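PDB 3B40: probable dipeptidase from Pseudomonas aeruginosa, which probably hydrolyses dipeptides as a metal-dependent peptidase of the membrane (renal) dipeptidase family M19. Local coordinates for residues 62-67 / 132-137; 189-194 / 219-224; 279-284 / 324-329. The protein carries 11 engineered substitutions. All blocks are in the same frame, centred on the assembly; numbering follows the deposited sequence.

Following the chain from its N terminus, contact 1 comes first: segment 62-67 of strand 62-68 pairs with 132-137 of strand 131-138 and closes a loop of 64 residues that is rich in helix. Contact 2 ties the turn ahead of helix 193-205 to helix 216-225, enclosing 24 residues that include strand 208-210 of the same parallel sheet. Contact 3 closes the last loop, 39 residues without a strand, by setting helix 276-288 against the end of helix 313-328. The three loops follow in series, neither nesting nor crossing. Contact 1 belongs to the buried sheet, contact 2 to the surrounding helices and loops, and contact 3, across the chain's centre from contact 1, to the surface.

Contact 1: 62-67 / 132-137; sequences GAALAI and AIVMSM
Ile67 lays CG1 against CG of Met135 at 3.9 Å, the two side chains crossing obliquely on the face that also carries Leu65 and Ile133. There CD1 of Leu65 meets CG1 of Ile133 at 3.7 Å, and these side chains cross at about a right angle. With CG of Met135 anti to its backbone N (chi1 -177°), that methylene reaches Ile67. This is the closely packed apolar side of two parallel strands joined by five backbone hydrogen bonds, from Ala63 N to Ala132 O through to Ile67 N to Ser136 O, the last 2.7 Å long.

The face of Ala64, Ala66, Val134 and Ser136 carries mostly small side chains. OG of Ser136 is close to the first strand, 3.1 Å from CA of Ala66, and shares a 2.8 Å hydrogen bond with a water. Looser are that water's weak bond to Ala64 O and the 4.1 Å approach of CB of Ala64 to CB of Val134.

Helix 87-108 covers the apolar face through Leu102, Gln95 and Tyr99; Phe25 of strand 25-29 and Met160 of strand 160-162 touch the other. The pair forms two neighbouring parallel strands of the barrel sheet, as in the TIM-barrel clan to which the M19 family belongs.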
loop_
_atom_site.group_PDB
_atom_site.type_symbol
_atom_site.label_atom_id
_atom_site.label_comp_id
_atom_site.label_asym_id
_atom_site.label_seq_id
_atom_site.Cartn_x
_atom_site.Cartn_y
_atom_site.Cartn_z
ATOM N N GLY A 62 9.420 -11.971 -2.970
ATOM C CA GLY A 62 9.520 -11.104 -1.800
ATOM C C GLY A 62 8.445 -10.043 -1.782
ATOM O O GLY A 62 7.601 -9.998 -2.677
ATOM N N ALA A 63 8.445 -9.217 -0.735
ATOM C CA ALA A 63 7.387 -8.216 -0.534
ATOM C C ALA A 63 7.860 -7.121 0.399
ATOM O O ALA A 63 8.736 -7.358 1.239
ATOM C CB ALA A 63 6.146 -8.866 0.064
ATOM N N ALA A 64 7.265 -5.929 0.271
ATOM C CA ALA A 64 7.579 -4.840 1.199
ATOM C C ALA A 64 6.581 -4.936 2.349
ATOM O O ALA A 64 5.373 -4.840 2.142
ATOM C CB ALA A 64 7.537 -3.475 0.502
ATOM N N LEU A 65 7.109 -5.192 3.548
ATOM C CA LEU A 65 6.313 -5.278 4.770
ATOM C C LEU A 65 6.617 -4.082 5.659
ATOM O O LEU A 65 7.763 -3.866 6.075
ATOM C CB LEU A 65 6.631 -6.571 5.524
ATOM C CG LEU A 65 6.592 -7.833 4.631
ATOM C CD1 LEU A 65 7.016 -9.042 5.450
ATOM C CD2 LEU A 65 5.222 -8.079 4.033
ATOM N N ALA A 66 5.569 -3.351 5.990
ATOM C CA ALA A 66 5.719 -2.037 6.568
ATOM C C ALA A 66 5.726 -2.080 8.093
ATOM O O ALA A 66 4.890 -2.743 8.708
ATOM C CB ALA A 66 4.600 -1.125 6.082
ATOM N N ILE A 67 6.670 -1.336 8.659
ATOM C CA ILE A 67 6.625 -0.881 10.028
ATOM C C ILE A 67 5.549 0.196 10.066
ATOM O O ILE A 67 5.732 1.304 9.517
ATOM C CB ILE A 67 7.983 -0.237 10.441
ATOM C CG1 ILE A 67 9.172 -1.215 10.263
ATOM C CG2 ILE A 67 7.883 0.378 11.845
ATOM C CD1 ILE A 67 9.079 -2.619 10.902
ATOM N N ALA A 132 12.343 -12.694 0.265
ATOM C CA ALA A 132 13.029 -11.421 0.513
ATOM C C ALA A 132 12.077 -10.339 1.026
ATOM O O ALA A 132 11.210 -9.816 0.299
ATOM C CB ALA A 132 13.757 -10.958 -0.726
ATOM N N ILE A 133 12.218 -10.035 2.303
ATOM C CA ILE A 133 11.463 -8.939 2.913
ATOM C C ILE A 133 12.142 -7.621 2.615
ATOM O O ILE A 133 13.354 -7.477 2.829
ATOM C CB ILE A 133 11.374 -9.116 4.437
ATOM C CG1 ILE A 133 10.473 -10.306 4.783
ATOM C CG2 ILE A 133 10.887 -7.808 5.132
ATOM C CD1 ILE A 133 10.557 -10.720 6.254
ATOM N N VAL A 134 11.368 -6.658 2.119
ATOM C CA VAL A 134 11.825 -5.285 2.048
ATOM C C VAL A 134 11.109 -4.565 3.197
ATOM O O VAL A 134 9.876 -4.571 3.267
ATOM C CB VAL A 134 11.511 -4.633 0.679
ATOM C CG1 VAL A 134 11.780 -3.117 0.732
ATOM C CG2 VAL A 134 12.336 -5.308 -0.426
ATOM N N MET A 135 11.888 -4.045 4.144
ATOM C CA MET A 135 11.326 -3.460 5.349
ATOM C C MET A 135 10.928 -2.062 4.958
ATOM O O MET A 135 11.777 -1.259 4.586
ATOM C CB MET A 135 12.355 -3.350 6.469
ATOM C CG MET A 135 11.764 -2.795 7.787
ATOM S SD MET A 135 12.903 -2.822 9.245
ATOM C CE MET A 135 13.082 -4.607 9.429
ATOM N N SER A 136 9.632 -1.779 5.030
ATOM C CA SER A 136 9.162 -0.429 4.691
ATOM C C SER A 136 8.580 0.172 5.962
ATOM O O SER A 136 8.615 -0.467 7.011
ATOM C CB SER A 136 8.148 -0.471 3.547
ATOM O OG SER A 136 7.091 -1.386 3.831
ATOM N N MET A 137 8.096 1.404 5.873
ATOM C CA MET A 137 7.495 2.105 6.995
ATOM C C MET A 137 6.419 2.954 6.347
ATOM O O MET A 137 6.664 3.560 5.298
ATOM C CB MET A 137 8.561 2.980 7.703
ATOM C CG MET A 137 8.080 3.744 8.929
ATOM S SD MET A 137 9.330 4.159 10.185
ATOM C CE MET A 137 10.148 5.483 9.386
HETATM O O HOH W 1 5.060 -1.490 1.877
#

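Contact 2: 189-194 / 219-224; sequences GGLSPL and LEQVAA
Gln221 uses both ends of its side-chain amide to grip the backbone on either side of Gly190. Its NE2 donates to Gly189 O at 2.7 Å, with an N-H...O angle of 138°, while its OE1 accepts from Leu191 N, also at 2.7 Å but straighter, at 164°. The Leu191 donor stands above the carbonyl plane of the glutamine, whereas NE2 lies modestly tilted from the carbonyl plane of Gly189. CG of Gln221 lies beside the backbone N (chi1 -67°) and the chain runs extended beyond it, carrying the amide out to the turn. These two bonds fix the amide's rotation and hold the turn to the helix. OE1 also receives a weak hydrogen bond from NZ of Lys196, which may polarise the amide.

Apolar contacts lie beside this clamp. Leu191 and Gln221 run alongside each other in opposing senses, bringing CD1 of Leu191 to 3.8 Å from CB of Gln221. The same methyl is 4.3 Å from CG2 of Val222, a looser contact.

Backbone shape completes the fit: Gly190 takes a conformation in which a CB would press on the preceding carbonyl O and run into NE2 of Gln221. Ser192 N-caps the following helix, its OG bonding to Gly195 N.

Met214 touches both Leu191 and Val222 from a loop; Leu254 of helix 249-257 packs on Leu219. Strand 208-210 of the TIM-barrel-clan sheet lies in sequence between helices 193-205 and 216-225.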
loop_
_atom_site.group_PDB
_atom_site.type_symbol
_atom_site.label_atom_id
_atom_site.label_comp_id
_atom_site.label_asym_id
_atom_site.label_seq_id
_atom_site.Cartn_x
_atom_site.Cartn_y
_atom_site.Cartn_z
ATOM N N GLY A 189 -1.661 22.433 3.886
ATOM C CA GLY A 189 -1.327 22.831 2.509
ATOM C C GLY A 189 -0.335 21.909 1.783
ATOM O O GLY A 189 0.329 22.316 0.816
ATOM N N GLY A 190 -0.255 20.654 2.217
ATOM C CA GLY A 190 0.674 19.674 1.610
ATOM C C GLY A 190 1.562 19.126 2.710
ATOM O O GLY A 190 1.067 18.404 3.587
ATOM N N LEU A 191 2.844 19.516 2.690
ATOM C CA LEU A 191 3.797 19.243 3.783
ATOM C C LEU A 191 3.999 20.405 4.790
ATOM O O LEU A 191 3.958 21.580 4.413
ATOM C CB LEU A 191 5.151 18.867 3.212
ATOM C CG LEU A 191 5.181 17.752 2.155
ATOM C CD1 LEU A 191 6.551 17.708 1.579
ATOM C CD2 LEU A 191 4.851 16.402 2.766
ATOM N N SER A 192 4.244 20.057 6.063
ATOM C CA SER A 192 4.669 21.038 7.063
ATOM C C SER A 192 6.143 21.337 6.810
ATOM O O SER A 192 6.785 20.651 5.989
ATOM C CB SER A 192 4.453 20.497 8.484
ATOM O OG SER A 192 5.311 19.386 8.775
ATOM N N PRO A 193 6.700 22.358 7.492
ATOM C CA PRO A 193 8.151 22.549 7.395
ATOM C C PRO A 193 8.986 21.296 7.764
ATOM O O PRO A 193 9.974 20.999 7.100
ATOM C CB PRO A 193 8.396 23.735 8.342
ATOM C CG PRO A 193 7.089 24.524 8.217
ATOM C CD PRO A 193 6.066 23.432 8.297
ATOM N N LEU A 194 8.577 20.556 8.794
ATOM C CA LEU A 194 9.293 19.329 9.144
ATOM C C LEU A 194 9.114 18.223 8.067
ATOM O O LEU A 194 10.074 17.498 7.763
ATOM C CB LEU A 194 8.931 18.866 10.566
ATOM C CG LEU A 194 9.871 19.218 11.745
ATOM C CD1 LEU A 194 10.307 20.679 11.800
ATOM C CD2 LEU A 194 9.247 18.831 13.085
ATOM N N LEU A 219 2.059 15.329 -2.301
ATOM C CA LEU A 219 2.704 14.652 -3.418
ATOM C C LEU A 219 3.458 15.669 -4.265
ATOM O O LEU A 219 4.602 15.429 -4.613
ATOM C CB LEU A 219 1.673 13.947 -4.303
ATOM C CG LEU A 219 2.218 12.991 -5.374
ATOM C CD1 LEU A 219 1.239 11.831 -5.636
ATOM C CD2 LEU A 219 2.621 13.696 -6.682
ATOM N N GLU A 220 2.807 16.796 -4.593
ATOM C CA GLU A 220 3.403 17.777 -5.488
ATOM C C GLU A 220 4.680 18.326 -4.885
ATOM O O GLU A 220 5.655 18.536 -5.601
ATOM C CB GLU A 220 2.409 18.910 -5.805
ATOM C CG GLU A 220 1.311 18.478 -6.797
ATOM C CD GLU A 220 0.169 19.480 -6.907
ATOM O OE1 GLU A 220 0.092 20.422 -6.092
ATOM O OE2 GLU A 220 -0.677 19.306 -7.793
ATOM N N GLN A 221 4.656 18.553 -3.569
ATOM C CA GLN A 221 5.798 19.078 -2.814
ATOM C C GLN A 221 6.897 18.044 -2.680
ATOM O O GLN A 221 8.074 18.385 -2.769
ATOM C CB GLN A 221 5.334 19.599 -1.451
ATOM C CG GLN A 221 4.446 20.829 -1.600
ATOM C CD GLN A 221 3.720 21.235 -0.349
ATOM O OE1 GLN A 221 4.111 20.920 0.786
ATOM N NE2 GLN A 221 2.659 21.975 -0.546
ATOM N N VAL A 222 6.531 16.783 -2.492
ATOM C CA VAL A 222 7.557 15.736 -2.484
ATOM C C VAL A 222 8.263 15.760 -3.851
ATOM O O VAL A 222 9.483 15.775 -3.895
ATOM C CB VAL A 222 6.997 14.306 -2.205
ATOM C CG1 VAL A 222 8.065 13.216 -2.501
ATOM C CG2 VAL A 222 6.536 14.176 -0.798
ATOM N N ALA A 223 7.487 15.791 -4.943
ATOM C CA ALA A 223 8.077 15.797 -6.295
ATOM C C ALA A 223 9.042 16.994 -6.526
ATOM O O ALA A 223 10.168 16.798 -6.981
ATOM C CB ALA A 223 6.983 15.737 -7.348
ATOM N N ALA A 224 8.621 18.204 -6.153
ATOM C CA ALA A 224 9.449 19.412 -6.291
ATOM C C ALA A 224 10.715 19.361 -5.425
ATOM O O ALA A 224 11.721 19.959 -5.766
ATOM C CB ALA A 224 8.622 20.671 -5.972
#

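Contact 3: 279-284 / 324-329; sequences LDKLDA and YGILEE. Engineered in segment 279-284: Asp283 (natural residue Asn).
Ile326 carries most of the apolar contact, its CG2 methyl set between Lys281 and Leu282 of the facing helix. That methyl lies 3.8 Å from CB of Lys281 and 3.8 Å from CD2 of Leu282. CG2 stands anti to the backbone N of Ile326, with CG1 beside that N (chi1 -74°), which points the methyl at these two neighbours. The other branch of Ile326 ends in CD1, which comes to 3.9 Å from the backbone O of Lys281. Farther along, CD1 of Leu282 approaches CD2 of Leu327 at 4.3 Å, a looser touch between methyls.

A polar layer borders this apolar group. NZ of Lys281 forms a salt bridge with OE1 of Glu329 at 3.2 Å, and the hydrogen bond within it is weak; the two side chains cross at about a right angle. NZ also donates to a water at 3.0 Å, and that water donates in turn to Ile326 O, 2.7 Å away. NZ thus has a long, weak tie to the carboxylate and a water-mediated one to a backbone carbonyl near the end of helix 313-328. The lysine chain is bent at chi3 (-143°), where CE leaves the extended line on its way to NZ.

Further out, Thr278 and Leu285 of helix 276-288 also touch Ile326, and Leu274, from a loop, packs against Leu282.

The helix segments run antiparallel, at 170° between their directions, with axes 9.9 Å apart. Such a pair, with an apolar strip bordered by a salt bridge near the surface, is plain helix-helix packing in the peripheral part of this TIM-barrel-clan protein.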
loop_
_atom_site.group_PDB
_atom_site.type_symbol
_atom_site.label_atom_id
_atom_site.label_comp_id
_atom_site.label_asym_id
_atom_site.label_seq_id
_atom_site.Cartn_x
_atom_site.Cartn_y
_atom_site.Cartn_z
ATOM N N LEU A 279 -24.704 1.521 -3.475
ATOM C CA LEU A 279 -24.986 2.956 -3.329
ATOM C C LEU A 279 -26.358 3.229 -2.709
ATOM O O LEU A 279 -26.477 4.062 -1.818
ATOM C CB LEU A 279 -24.840 3.702 -4.666
ATOM C CG LEU A 279 -23.449 3.661 -5.331
ATOM C CD1 LEU A 279 -23.463 4.366 -6.668
ATOM C CD2 LEU A 279 -22.384 4.252 -4.416
ATOM N N ASP A 280 -27.382 2.522 -3.183
ATOM C CA ASP A 280 -28.725 2.586 -2.595
ATOM C C ASP A 280 -28.707 2.236 -1.105
ATOM O O ASP A 280 -29.253 2.959 -0.276
ATOM C CB ASP A 280 -29.670 1.655 -3.349
ATOM C CG ASP A 280 -30.046 2.184 -4.717
ATOM O OD1 ASP A 280 -29.854 3.394 -4.972
ATOM O OD2 ASP A 280 -30.545 1.386 -5.543
ATOM N N LYS A 281 -28.038 1.142 -0.763
ATOM C CA LYS A 281 -27.856 0.763 0.639
ATOM C C LYS A 281 -27.154 1.859 1.457
ATOM O O LYS A 281 -27.585 2.202 2.573
ATOM C CB LYS A 281 -27.073 -0.550 0.723
ATOM C CG LYS A 281 -27.903 -1.785 0.385
ATOM C CD LYS A 281 -27.103 -3.046 0.650
ATOM C CE LYS A 281 -27.383 -4.140 -0.377
ATOM N NZ LYS A 281 -26.210 -5.097 -0.437
ATOM N N LEU A 282 -26.061 2.408 0.917
ATOM C CA LEU A 282 -25.361 3.478 1.630
ATOM C C LEU A 282 -26.248 4.701 1.819
ATOM O O LEU A 282 -26.268 5.274 2.903
ATOM C CB LEU A 282 -24.068 3.875 0.922
ATOM C CG LEU A 282 -22.988 2.810 0.935
ATOM C CD1 LEU A 282 -21.967 3.073 -0.135
ATOM C CD2 LEU A 282 -22.343 2.674 2.340
ATOM N N ASP A 283 -26.970 5.098 0.776
ATOM C CA ASP A 283 -27.856 6.275 0.894
ATOM C C ASP A 283 -28.948 6.130 1.962
ATOM O O ASP A 283 -29.205 7.074 2.733
ATOM C CB ASP A 283 -28.428 6.675 -0.476
ATOM C CG ASP A 283 -27.476 7.586 -1.270
ATOM O OD1 ASP A 283 -26.471 8.094 -0.698
ATOM O OD2 ASP A 283 -27.751 7.824 -2.468
ATOM N N ALA A 284 -29.546 4.939 2.058
ATOM C CA ALA A 284 -30.535 4.669 3.116
ATOM C C ALA A 284 -29.892 4.815 4.487
ATOM O O ALA A 284 -30.504 5.370 5.396
ATOM C CB ALA A 284 -31.160 3.276 2.954
ATOM N N TYR A 324 -19.256 -0.291 6.770
ATOM C CA TYR A 324 -18.316 -1.319 6.381
ATOM C C TYR A 324 -18.971 -2.679 6.111
ATOM O O TYR A 324 -18.456 -3.468 5.310
ATOM C CB TYR A 324 -17.159 -1.390 7.374
ATOM C CG TYR A 324 -16.189 -0.223 7.204
ATOM C CD1 TYR A 324 -15.553 0.005 5.980
ATOM C CD2 TYR A 324 -15.922 0.652 8.259
ATOM C CE1 TYR A 324 -14.656 1.082 5.802
ATOM C CE2 TYR A 324 -15.022 1.737 8.101
ATOM C CZ TYR A 324 -14.404 1.944 6.870
ATOM O OH TYR A 324 -13.540 2.996 6.695
ATOM N N GLY A 325 -20.102 -2.945 6.755
ATOM C CA GLY A 325 -20.875 -4.171 6.499
ATOM C C GLY A 325 -21.454 -4.174 5.098
ATOM O O GLY A 325 -21.440 -5.198 4.408
ATOM N N ILE A 326 -21.987 -3.021 4.698
ATOM C CA ILE A 326 -22.554 -2.796 3.370
ATOM C C ILE A 326 -21.478 -2.913 2.292
ATOM O O ILE A 326 -21.723 -3.486 1.213
ATOM C CB ILE A 326 -23.273 -1.388 3.299
ATOM C CG1 ILE A 326 -24.612 -1.427 4.070
ATOM C CG2 ILE A 326 -23.489 -0.959 1.866
ATOM C CD1 ILE A 326 -25.169 -0.089 4.537
ATOM N N LEU A 327 -20.285 -2.372 2.580
ATOM C CA LEU A 327 -19.153 -2.431 1.653
ATOM C C LEU A 327 -18.704 -3.869 1.452
ATOM O O LEU A 327 -18.348 -4.268 0.326
ATOM C CB LEU A 327 -17.981 -1.579 2.157
ATOM C CG LEU A 327 -18.184 -0.058 2.149
ATOM C CD1 LEU A 327 -16.904 0.638 2.556
ATOM C CD2 LEU A 327 -18.653 0.475 0.796
ATOM N N GLU A 328 -18.741 -4.651 2.543
ATOM C CA GLU A 328 -18.383 -6.066 2.505
ATOM C C GLU A 328 -19.261 -6.859 1.532
ATOM O O GLU A 328 -18.825 -7.883 1.017
ATOM C CB GLU A 328 -18.386 -6.691 3.915
ATOM C CG GLU A 328 -16.977 -6.827 4.536
ATOM C CD GLU A 328 -16.757 -5.978 5.804
ATOM O OE1 GLU A 328 -17.640 -6.011 6.702
ATOM O OE2 GLU A 328 -15.682 -5.302 5.919
ATOM N N GLU A 329 -20.459 -6.356 1.232
ATOM C CA GLU A 329 -21.405 -7.041 0.336
ATOM C C GLU A 329 -21.236 -6.680 -1.140
ATOM O O GLU A 329 -21.849 -7.315 -2.015
ATOM C CB GLU A 329 -22.859 -6.744 0.725
ATOM C CG GLU A 329 -23.304 -7.193 2.111
ATOM C CD GLU A 329 -24.745 -6.733 2.427
ATOM O OE1 GLU A 329 -25.690 -7.290 1.811
ATOM O OE2 GLU A 329 -24.943 -5.824 3.280
HETATM O O HOH W 2 -23.535 -3.698 -0.739
#